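Local coordinates for protein lombricine kinase (PDB 3JPZ) that probably transfers the terminal phosphate of ATP to the guanidino group of lombricine, as a phosphagen kinase of the ATP:guanido phosphotransferase family, at residues Pro12-Ala15 with Asn16-Cys19; Val47-Pro50 with Ser51-Phe55; Asn191-Ser194 with Val195-Trp198; Gln4-Ala7 with Lys8-Phe11. All blocks are in the same frame, centred on the assembly; numbering follows the deposited sequence. Where two conformers were deposited one is given.

Interaction 1 (Pro12-Ala15 with Asn16-Cys19); sequences PDYA and NHGC
The ring nitrogen ND1 of His17 donates to the carbonyl Ala15 O at 3.0 Å, with an N-H...O angle of 164°. The acceptor lies almost exactly in the imidazole plane, at the ring edge, whereas the donor stands well above the carbonyl plane of Ala15. The backbone adds a second bond across three residues, His17 N to Tyr14 O at 3.0 Å, which closes a type II beta turn running from Tyr14 to His17. Asp13 OD1 accepts from Ala15 N at 2.9 Å, an Asx turn that overlaps the start of the beta turn, and the N-H reaches the carboxylate from above its plane. The imidazole folds back over the turn because its CG lies anti to the carbonyl carbon (chi1 -80°), which also brings CE1 to 3.4 Å from Asp13 O. Helix 44-53 takes the far ends of both rings: His17 NE2 bonds to Val52 O, which together with the ND1 bond fixes the rotation of the imidazole, and, in the conformer of Ser51 given, Tyr14 OH meets Ser51 OG, a less certain bond. Tyr14 turns the edge of its ring to the face of His17 in a T-shaped pair, with centroids 5.6 Å apart and planes at 89°. Cys19 SG approaches the same tyrosine obliquely, 3.5 Å from Tyr14 CD2, as a sulfur-aromatic contact.

Interaction 2 (Val47-Pro50 with Ser51-Phe55); sequences VIQP and SVDNF. With NO3 (nitrate ion), chain D.
This is a local contact along the last turns of helix 44-53, buried among helices 20-24, 73-83 and 187-191 and the second subunit. The helix is kinked at Pro50, whose nitrogen has no hydrogen to give to the preceding turn. Beyond the kink, regular bonds resume: Asp53 N reaches Gln49 O at 3.2 Å, and Asn54 N reaches Pro50 O at 3.1 Å before the chain leaves helical geometry. Gln49 O also accepts from Val52 N at 2.9 Å, so two donors share it. One turn apart, the side chains of Gln49 and Asp53 meet obliquely, amide and carboxylate planes only 19° apart. Gln49 extends with CG anti to its backbone N (chi1 -175°) and then bends at chi2, which brings NE2 to 3.0 Å from Asp53 OD1 and 3.2 Å from Asp53 OD2, both weak bonds. Their stronger partner is Asp197 of the second subunit, whose OD1 accepts from Gln49 NE2 and whose N donates to Asp53 OD1. At the helix end, Asn54 ND2 donates at 3.0 Å to O1 of a nitrate ion, probably from the crystallisation liquor, while Asn54 OD1 takes the N-H of Gly56. One NE2 thus serves two carboxylates and Asp53 also receives a backbone N-H, which together may offset the closeness of the acids, Asp197 being paired besides with arginines of its own chain.

Interaction 3 (Asn191-Ser194 with Val195-Trp198); sequences NSAS and VRDW. With NO3 (nitrate ion), chain C.
Arg196 bends its side chain back along the chain toward Ala193, so that the edge of the guanidinium faces the Ala193 carbonyl. NE donates to Ala193 O at 2.8 Å, with an N-H...O angle of 155°; the bond lies in the carbonyl plane and close to the guanidinium plane. The bend at chi3 (-50°) swings NE onto Ala193 O, while Arg196 CD, set by the torsions before it, lies 3.9 Å from Ala193 CB. NH2 of the same guanidinium turns to the carbonyls of Pro130 and Cys133, which further fixes its rotation. On the Ala193 side, a positive phi makes this residue C-prime of a Schellman motif, in which Ser194 N bonds to Met189 O and Ala193 N to Val190 O. Two hydroxyls meet nearby, Ser194 OG donating to Ser192 OG at 2.7 Å. At the helix end, Asn191 ND2 donates to a second nitrate ion, 2.9 Å from its O1 and, more weakly, 3.0 Å from O2. The segments thus carry the chain from the end of helix 187-191, beside helix 44-53, through a type II beta turn at Val195-Trp198 toward strand 203-207.

Interaction 4 (Gln4-Ala7 with Lys8-Phe11); sequences QNDA and KANF
Asn10 lays its side-chain amide across the end of Asn5, ND2 donating to Asn5 OD1 at 3.0 Å with an N-H...O angle of 154°. The two amide planes are 45° apart, and the donor stands above the plane of the Asn5 amide. The same ND2 makes a second, shorter bond to the backbone Asp6 O at 2.8 Å, so one nitrogen ties a side chain and a main-chain carbonyl together. Asn10 reaches both with CG anti to its carbonyl carbon (chi1 -81°), which turns the amide back toward the start of the helix. Asp6 is the N-cap of the short helix 7-10: its OD1 accepts from Ala9 N at 3.0 Å, met nearly along the C-O axis. Its CG sits between the backbone N and the carbonyl carbon, a placement that carries the carboxylate over the first turn. A water extends the cap, accepting from Lys8 N at 3.0 Å and giving a weak bond to Asp6 OD2. The aliphatic start of Lys8 runs beside Asp6 in the same direction, Lys8 CB 3.7 Å from Asp6 OD1, and Ala9 CB lies 3.2 Å from Gln4 O. Before the cap, Asn5 forms the centre of an inverse gamma turn. Ala7 faces helix 27-33, touching Phe27 and Tyr30. The second subunit takes up further polar atoms: Thr134 of that chain bonds to Asn5 OD1, and Gly136 N of that chain to Asn10 OD1.

Overall arrangement
Interactions 4 and 1 adjoin in sequence, with centres about 17 Å apart, and lead from the N-terminal helix 7-10 into the turn before helix 20-24. Interaction 1 then meets interaction 2 directly, their centres about 9 Å apart: His17 NE2 lies 2.6 Å from Val52 O. Interaction 2 in turn packs on interaction 3, about 14 Å away between centres, with Asp53 OD2 3.2 Å from Asn191 CB, so the N-terminal region and the C-terminal catalytic region touch at this point. All four contacts reach the second subunit. Interaction 3 comes nearest the nucleotide site, the Ser194 side chain about 11 Å from that of the ADP-binding residue Arg223, whereas the others lie away from the nucleotide-binding residues.

Interaction 1 (Pro12-Ala15 with Asn16-Cys19)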
loop_
_atom_site.group_PDB
_atom_site.type_symbol
_atom_site.label_atom_id
_atom_site.label_comp_id
_atom_site.label_asym_id
_atom_site.label_seq_id
_atom_site.Cartn_x
_atom_site.Cartn_y
_atom_site.Cartn_z
ATOM N N PRO A 12 -12.701 -8.972 10.999
ATOM C CA PRO A 12 -12.439 -9.321 9.603
ATOM C C PRO A 12 -13.298 -10.483 9.146
ATOM O O PRO A 12 -13.689 -11.306 9.962
ATOM C CB PRO A 12 -10.967 -9.738 9.614
ATOM C CG PRO A 12 -10.379 -9.005 10.778
ATOM C CD PRO A 12 -11.469 -8.921 11.802
ATOM N N ASP A 13 -13.585 -10.526 7.853
ATOM C CA ASP A 13 -14.237 -11.666 7.240
ATOM C C ASP A 13 -13.147 -12.539 6.652
ATOM O O ASP A 13 -12.555 -12.208 5.624
ATOM C CB ASP A 13 -15.201 -11.208 6.141
ATOM C CG ASP A 13 -15.893 -12.366 5.460
ATOM O OD1 ASP A 13 -15.620 -13.526 5.840
ATOM O OD2 ASP A 13 -16.716 -12.119 4.553
ATOM N N TYR A 14 -12.867 -13.650 7.315
ATOM C CA TYR A 14 -11.766 -14.501 6.912
ATOM C C TYR A 14 -12.229 -15.591 5.950
ATOM O O TYR A 14 -11.502 -16.535 5.685
ATOM C CB TYR A 14 -11.074 -15.103 8.137
ATOM C CG TYR A 14 -10.134 -14.119 8.804
ATOM C CD1 TYR A 14 -10.393 -13.616 10.070
ATOM C CD2 TYR A 14 -8.999 -13.668 8.142
ATOM C CE1 TYR A 14 -9.528 -12.707 10.670
ATOM C CE2 TYR A 14 -8.134 -12.755 8.732
ATOM C CZ TYR A 14 -8.403 -12.277 9.990
ATOM O OH TYR A 14 -7.533 -11.364 10.564
ATOM N N ALA A 15 -13.441 -15.448 5.431
ATOM C CA ALA A 15 -13.933 -16.375 4.430
ATOM C C ALA A 15 -12.988 -16.320 3.246
ATOM O O ALA A 15 -12.631 -15.238 2.767
ATOM C CB ALA A 15 -15.356 -16.015 4.007
ATOM N N ASN A 16 -12.550 -17.494 2.805
ATOM C CA ASN A 16 -11.716 -17.609 1.616
ATOM C C ASN A 16 -10.302 -17.075 1.852
ATOM O O ASN A 16 -9.581 -16.770 0.907
ATOM C CB ASN A 16 -12.376 -16.885 0.440
ATOM C CG ASN A 16 -13.753 -17.444 0.108
ATOM O OD1 ASN A 16 -13.883 -18.578 -0.365
ATOM N ND2 ASN A 16 -14.788 -16.646 0.351
ATOM N N HIS A 17 -9.923 -16.964 3.120
ATOM C CA HIS A 17 -8.574 -16.551 3.492
ATOM C C HIS A 17 -7.767 -17.753 3.961
ATOM O O HIS A 17 -8.173 -18.462 4.880
ATOM C CB HIS A 17 -8.613 -15.517 4.615
ATOM C CG HIS A 17 -8.911 -14.128 4.152
ATOM N ND1 HIS A 17 -10.120 -13.772 3.594
ATOM C CD2 HIS A 17 -8.162 -13.000 4.182
ATOM C CE1 HIS A 17 -10.101 -12.484 3.298
ATOM N NE2 HIS A 17 -8.924 -11.993 3.643
ATOM N N GLY A 18 -6.619 -17.971 3.329
ATOM C CA GLY A 18 -5.723 -19.041 3.722
ATOM C C GLY A 18 -4.677 -18.562 4.713
ATOM O O GLY A 18 -3.684 -19.245 4.950
ATOM N N CYS A 19 -4.907 -17.397 5.314
ATOM C CA CYS A 19 -3.954 -16.840 6.281
ATOM C C CYS A 19 -3.958 -17.587 7.615
ATOM O O CYS A 19 -5.003 -17.972 8.125
ATOM C CB CYS A 19 -4.249 -15.362 6.535
ATOM S SG CYS A 19 -5.892 -15.049 7.219
#

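Interaction 2 (Val47-Pro50 with Ser51-Phe55)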
loop_
_atom_site.group_PDB
_atom_site.type_symbol
_atom_site.label_atom_id
_atom_site.label_comp_id
_atom_site.label_asym_id
_atom_site.label_seq_id
_atom_site.Cartn_x
_atom_site.Cartn_y
_atom_site.Cartn_z
ATOM N N VAL A 47 -1.718 -5.126 13.601
ATOM C CA VAL A 47 -0.869 -6.305 13.483
ATOM C C VAL A 47 -1.513 -7.377 12.614
ATOM O O VAL A 47 -0.823 -8.244 12.086
ATOM C CB VAL A 47 -0.488 -6.893 14.849
ATOM C CG1 VAL A 47 0.157 -5.816 15.712
ATOM C CG2 VAL A 47 -1.706 -7.511 15.542
ATOM N N ILE A 48 -2.828 -7.311 12.439
ATOM C CA ILE A 48 -3.508 -8.327 11.629
ATOM C C ILE A 48 -3.902 -7.832 10.246
ATOM O O ILE A 48 -4.425 -8.599 9.439
ATOM C CB ILE A 48 -4.768 -8.872 12.325
ATOM C CG1 ILE A 48 -5.849 -7.793 12.395
ATOM C CG2 ILE A 48 -4.423 -9.398 13.709
ATOM C CD1 ILE A 48 -7.213 -8.329 12.679
ATOM N N GLN A 49 -3.653 -6.560 9.961
ATOM C CA GLN A 49 -4.065 -5.991 8.674
ATOM C C GLN A 49 -3.682 -6.859 7.471
ATOM O O GLN A 49 -4.527 -7.147 6.627
ATOM C CB GLN A 49 -3.499 -4.590 8.477
ATOM C CG GLN A 49 -4.015 -3.924 7.206
ATOM C CD GLN A 49 -5.517 -3.735 7.213
ATOM O OE1 GLN A 49 -6.053 -3.030 8.053
ATOM N NE2 GLN A 49 -6.206 -4.370 6.268
ATOM N N PRO A 50 -2.406 -7.266 7.377
ATOM C CA PRO A 50 -1.970 -8.076 6.234
ATOM C C PRO A 50 -2.818 -9.331 6.048
ATOM O O PRO A 50 -3.077 -9.750 4.917
ATOM C CB PRO A 50 -0.539 -8.468 6.605
ATOM C CG PRO A 50 -0.091 -7.410 7.554
ATOM C CD PRO A 50 -1.309 -7.002 8.322
ATOM N N SER A 51 -3.234 -9.911 7.168
ATOM C CA SER A 51 -4.009 -11.148 7.158
ATOM C C SER A 51 -5.377 -10.952 6.507
ATOM O O SER A 51 -5.972 -11.898 5.999
ATOM C CB SER A 51 -4.186 -11.679 8.582
ATOM O OG SER A 51 -5.149 -10.929 9.296
ATOM N N VAL A 52 -5.866 -9.721 6.509
ATOM C CA VAL A 52 -7.154 -9.426 5.920
ATOM C C VAL A 52 -7.027 -9.124 4.422
ATOM O O VAL A 52 -7.807 -9.646 3.618
ATOM C CB VAL A 52 -7.833 -8.246 6.651
ATOM C CG1 VAL A 52 -9.302 -8.135 6.252
ATOM C CG2 VAL A 52 -7.706 -8.416 8.156
ATOM N N ASP A 53 -6.045 -8.299 4.053
ATOM C CA ASP A 53 -5.855 -7.864 2.663
ATOM C C ASP A 53 -5.512 -9.015 1.728
ATOM O O ASP A 53 -5.961 -9.060 0.578
ATOM C CB ASP A 53 -4.723 -6.847 2.570
ATOM C CG ASP A 53 -5.001 -5.580 3.357
ATOM O OD1 ASP A 53 -6.162 -5.125 3.382
ATOM O OD2 ASP A 53 -4.050 -5.038 3.948
ATOM N N ASN A 54 -4.685 -9.923 2.229
ATOM C CA ASN A 54 -4.169 -11.023 1.441
ATOM C C ASN A 54 -5.050 -12.245 1.653
ATOM O O ASN A 54 -5.283 -12.661 2.783
ATOM C CB ASN A 54 -2.720 -11.313 1.855
ATOM C CG ASN A 54 -2.028 -12.306 0.932
ATOM O OD1 ASN A 54 -2.634 -12.838 0.007
ATOM N ND2 ASN A 54 -0.749 -12.558 1.189
ATOM N N PHE A 55 -5.553 -12.808 0.561
ATOM C CA PHE A 55 -6.485 -13.921 0.644
ATOM C C PHE A 55 -5.774 -15.271 0.608
ATOM O O PHE A 55 -6.368 -16.303 0.931
ATOM C CB PHE A 55 -7.512 -13.838 -0.489
ATOM C CG PHE A 55 -8.653 -12.898 -0.211
ATOM C CD1 PHE A 55 -8.441 -11.526 -0.138
ATOM C CD2 PHE A 55 -9.945 -13.381 -0.057
ATOM C CE1 PHE A 55 -9.493 -10.657 0.104
ATOM C CE2 PHE A 55 -11.005 -12.517 0.189
ATOM C CZ PHE A 55 -10.774 -11.148 0.265
HETATM N N NO3 D . 1.169 -11.411 4.083
HETATM O O1 NO3 D . 0.848 -10.667 2.947
HETATM O O2 NO3 D . 0.206 -11.605 5.081
HETATM O O3 NO3 D . 2.447 -11.963 4.214
#

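Interaction 3 (Asn191-Ser194 with Val195-Trp198)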
loop_
_atom_site.group_PDB
_atom_site.type_symbol
_atom_site.label_atom_id
_atom_site.label_comp_id
_atom_site.label_asym_id
_atom_site.label_seq_id
_atom_site.Cartn_x
_atom_site.Cartn_y
_atom_site.Cartn_z
ATOM N N ASN A 191 1.049 -4.009 2.504
ATOM C CA ASN A 191 -0.172 -3.962 3.282
ATOM C C ASN A 191 0.070 -3.614 4.763
ATOM O O ASN A 191 -0.842 -3.167 5.451
ATOM C CB ASN A 191 -0.914 -5.292 3.143
ATOM C CG ASN A 191 -1.370 -5.564 1.709
ATOM O OD1 ASN A 191 -1.676 -4.646 0.955
ATOM N ND2 ASN A 191 -1.427 -6.827 1.341
ATOM N N SER A 192 1.288 -3.817 5.253
ATOM C CA SER A 192 1.617 -3.449 6.635
ATOM C C SER A 192 2.079 -1.993 6.745
ATOM O O SER A 192 2.521 -1.548 7.807
ATOM C CB SER A 192 2.697 -4.377 7.206
ATOM O OG SER A 192 3.917 -4.250 6.500
ATOM N N ALA A 193 1.962 -1.261 5.647
ATOM C CA ALA A 193 2.481 0.094 5.553
ATOM C C ALA A 193 3.942 0.127 5.964
ATOM O O ALA A 193 4.399 1.094 6.558
ATOM C CB ALA A 193 1.665 1.040 6.424
ATOM N N SER A 194 4.679 -0.931 5.643
ATOM C CA SER A 194 6.087 -0.987 5.995
ATOM C C SER A 194 6.971 -0.324 4.948
ATOM O O SER A 194 8.182 -0.247 5.123
ATOM C CB SER A 194 6.523 -2.430 6.227
ATOM O OG SER A 194 6.038 -2.904 7.468
ATOM N N VAL A 195 6.369 0.175 3.873
ATOM C CA VAL A 195 7.129 0.868 2.824
ATOM C C VAL A 195 6.842 2.386 2.761
ATOM O O VAL A 195 7.076 3.032 1.747
ATOM C CB VAL A 195 6.905 0.218 1.427
ATOM C CG1 VAL A 195 7.382 -1.228 1.427
ATOM C CG2 VAL A 195 5.452 0.275 1.009
ATOM N N ARG A 196 6.371 2.957 3.863
ATOM C CA ARG A 196 6.065 4.387 3.910
ATOM C C ARG A 196 7.296 5.276 3.789
ATOM O O ARG A 196 8.357 4.957 4.304
ATOM C CB ARG A 196 5.347 4.726 5.214
ATOM C CG ARG A 196 3.850 4.528 5.173
ATOM C CD ARG A 196 3.245 4.557 6.575
ATOM N NE ARG A 196 3.980 3.662 7.466
ATOM C CZ ARG A 196 4.731 4.060 8.487
ATOM N NH1 ARG A 196 4.844 5.353 8.799
ATOM N NH2 ARG A 196 5.361 3.154 9.204
ATOM N N ASP A 197 7.120 6.412 3.124
ATOM C CA ASP A 197 8.164 7.419 2.981
ATOM C C ASP A 197 9.417 6.890 2.304
ATOM O O ASP A 197 10.512 7.375 2.567
ATOM C CB ASP A 197 8.539 7.976 4.349
ATOM C CG ASP A 197 7.341 8.216 5.220
ATOM O OD1 ASP A 197 6.533 9.096 4.878
ATOM O OD2 ASP A 197 7.201 7.516 6.243
ATOM N N TRP A 198 9.256 5.902 1.431
ATOM C CA TRP A 198 10.380 5.338 0.705
ATOM C C TRP A 198 11.070 6.400 -0.134
ATOM O O TRP A 198 10.397 7.124 -0.860
ATOM C CB TRP A 198 9.910 4.224 -0.219
ATOM C CG TRP A 198 11.045 3.392 -0.642
ATOM C CD1 TRP A 198 11.837 3.582 -1.722
ATOM C CD2 TRP A 198 11.559 2.249 0.043
ATOM N NE1 TRP A 198 12.806 2.614 -1.769
ATOM C CE2 TRP A 198 12.657 1.783 -0.696
ATOM C CE3 TRP A 198 11.185 1.567 1.201
ATOM C CZ2 TRP A 198 13.392 0.672 -0.314
ATOM C CZ3 TRP A 198 11.917 0.462 1.582
ATOM C CH2 TRP A 198 13.004 0.023 0.826
HETATM N N NO3 C . -3.303 -8.075 -1.246
HETATM O O1 NO3 C . -3.245 -6.728 -0.909
HETATM O O2 NO3 C . -2.655 -8.989 -0.421
HETATM O O3 NO3 C . -3.998 -8.506 -2.386
#

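Interaction 4 (Gln4-Ala7 with Lys8-Phe11)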
loop_
_atom_site.group_PDB
_atom_site.type_symbol
_atom_site.label_atom_id
_atom_site.label_comp_id
_atom_site.label_asym_id
_atom_site.label_seq_id
_atom_site.Cartn_x
_atom_site.Cartn_y
_atom_site.Cartn_z
ATOM N N GLN A 4 -21.908 1.354 16.424
ATOM C CA GLN A 4 -20.835 1.142 17.385
ATOM C C GLN A 4 -19.595 0.646 16.656
ATOM O O GLN A 4 -19.646 -0.345 15.932
ATOM C CB GLN A 4 -21.261 0.140 18.457
ATOM C CG GLN A 4 -22.107 0.759 19.550
ATOM C CD GLN A 4 -22.841 -0.269 20.378
ATOM O OE1 GLN A 4 -24.024 -0.105 20.674
ATOM N NE2 GLN A 4 -22.144 -1.339 20.759
ATOM N N ASN A 5 -18.486 1.350 16.840
ATOM C CA ASN A 5 -17.241 0.990 16.177
ATOM C C ASN A 5 -16.457 0.004 17.028
ATOM O O ASN A 5 -15.320 0.260 17.420
ATOM C CB ASN A 5 -16.407 2.238 15.908
ATOM C CG ASN A 5 -15.401 2.024 14.806
ATOM O OD1 ASN A 5 -15.476 1.038 14.075
ATOM N ND2 ASN A 5 -14.454 2.944 14.676
ATOM N N ASP A 6 -17.082 -1.134 17.296
ATOM C CA ASP A 6 -16.587 -2.079 18.279
ATOM C C ASP A 6 -16.073 -3.354 17.603
ATOM O O ASP A 6 -16.005 -3.440 16.379
ATOM C CB ASP A 6 -17.701 -2.403 19.275
ATOM C CG ASP A 6 -18.892 -3.076 18.619
ATOM O OD1 ASP A 6 -18.892 -3.206 17.379
ATOM O OD2 ASP A 6 -19.827 -3.479 19.339
ATOM N N ALA A 7 -15.705 -4.346 18.405
ATOM C CA ALA A 7 -15.134 -5.570 17.861
ATOM C C ALA A 7 -16.067 -6.236 16.847
ATOM O O ALA A 7 -15.612 -6.754 15.831
ATOM C CB ALA A 7 -14.790 -6.536 18.995
ATOM N N LYS A 8 -17.368 -6.217 17.117
ATOM C CA LYS A 8 -18.345 -6.847 16.227
ATOM C C LYS A 8 -18.346 -6.181 14.857
ATOM O O LYS A 8 -18.316 -6.849 13.819
ATOM C CB LYS A 8 -19.747 -6.758 16.835
ATOM C CG LYS A 8 -20.817 -7.537 16.076
ATOM C CD LYS A 8 -22.203 -7.288 16.666
ATOM C CE LYS A 8 -23.303 -7.949 15.846
ATOM N NZ LYS A 8 -24.644 -7.821 16.498
ATOM N N ALA A 9 -18.385 -4.855 14.864
ATOM C CA ALA A 9 -18.423 -4.078 13.637
ATOM C C ALA A 9 -17.141 -4.276 12.825
ATOM O O ALA A 9 -17.128 -4.102 11.602
ATOM C CB ALA A 9 -18.613 -2.600 13.968
ATOM N N ASN A 10 -16.066 -4.653 13.509
ATOM C CA ASN A 10 -14.734 -4.591 12.929
ATOM C C ASN A 10 -14.102 -5.930 12.598
ATOM O O ASN A 10 -13.040 -5.979 11.987
ATOM C CB ASN A 10 -13.814 -3.826 13.870
ATOM C CG ASN A 10 -13.976 -2.326 13.729
ATOM O OD1 ASN A 10 -13.639 -1.751 12.697
ATOM N ND2 ASN A 10 -14.482 -1.684 14.770
ATOM N N PHE A 11 -14.749 -7.014 12.995
ATOM C CA PHE A 11 -14.155 -8.326 12.842
ATOM C C PHE A 11 -13.936 -8.623 11.370
ATOM O O PHE A 11 -14.857 -8.518 10.573
ATOM C CB PHE A 11 -15.054 -9.386 13.476
ATOM C CG PHE A 11 -14.460 -10.764 13.481
ATOM C CD1 PHE A 11 -13.305 -11.035 14.193
ATOM C CD2 PHE A 11 -15.074 -11.796 12.784
ATOM C CE1 PHE A 11 -12.766 -12.315 14.203
ATOM C CE2 PHE A 11 -14.541 -13.070 12.794
ATOM C CZ PHE A 11 -13.389 -13.329 13.499
HETATM O O HOH W 1 -18.373 -5.976 19.908
#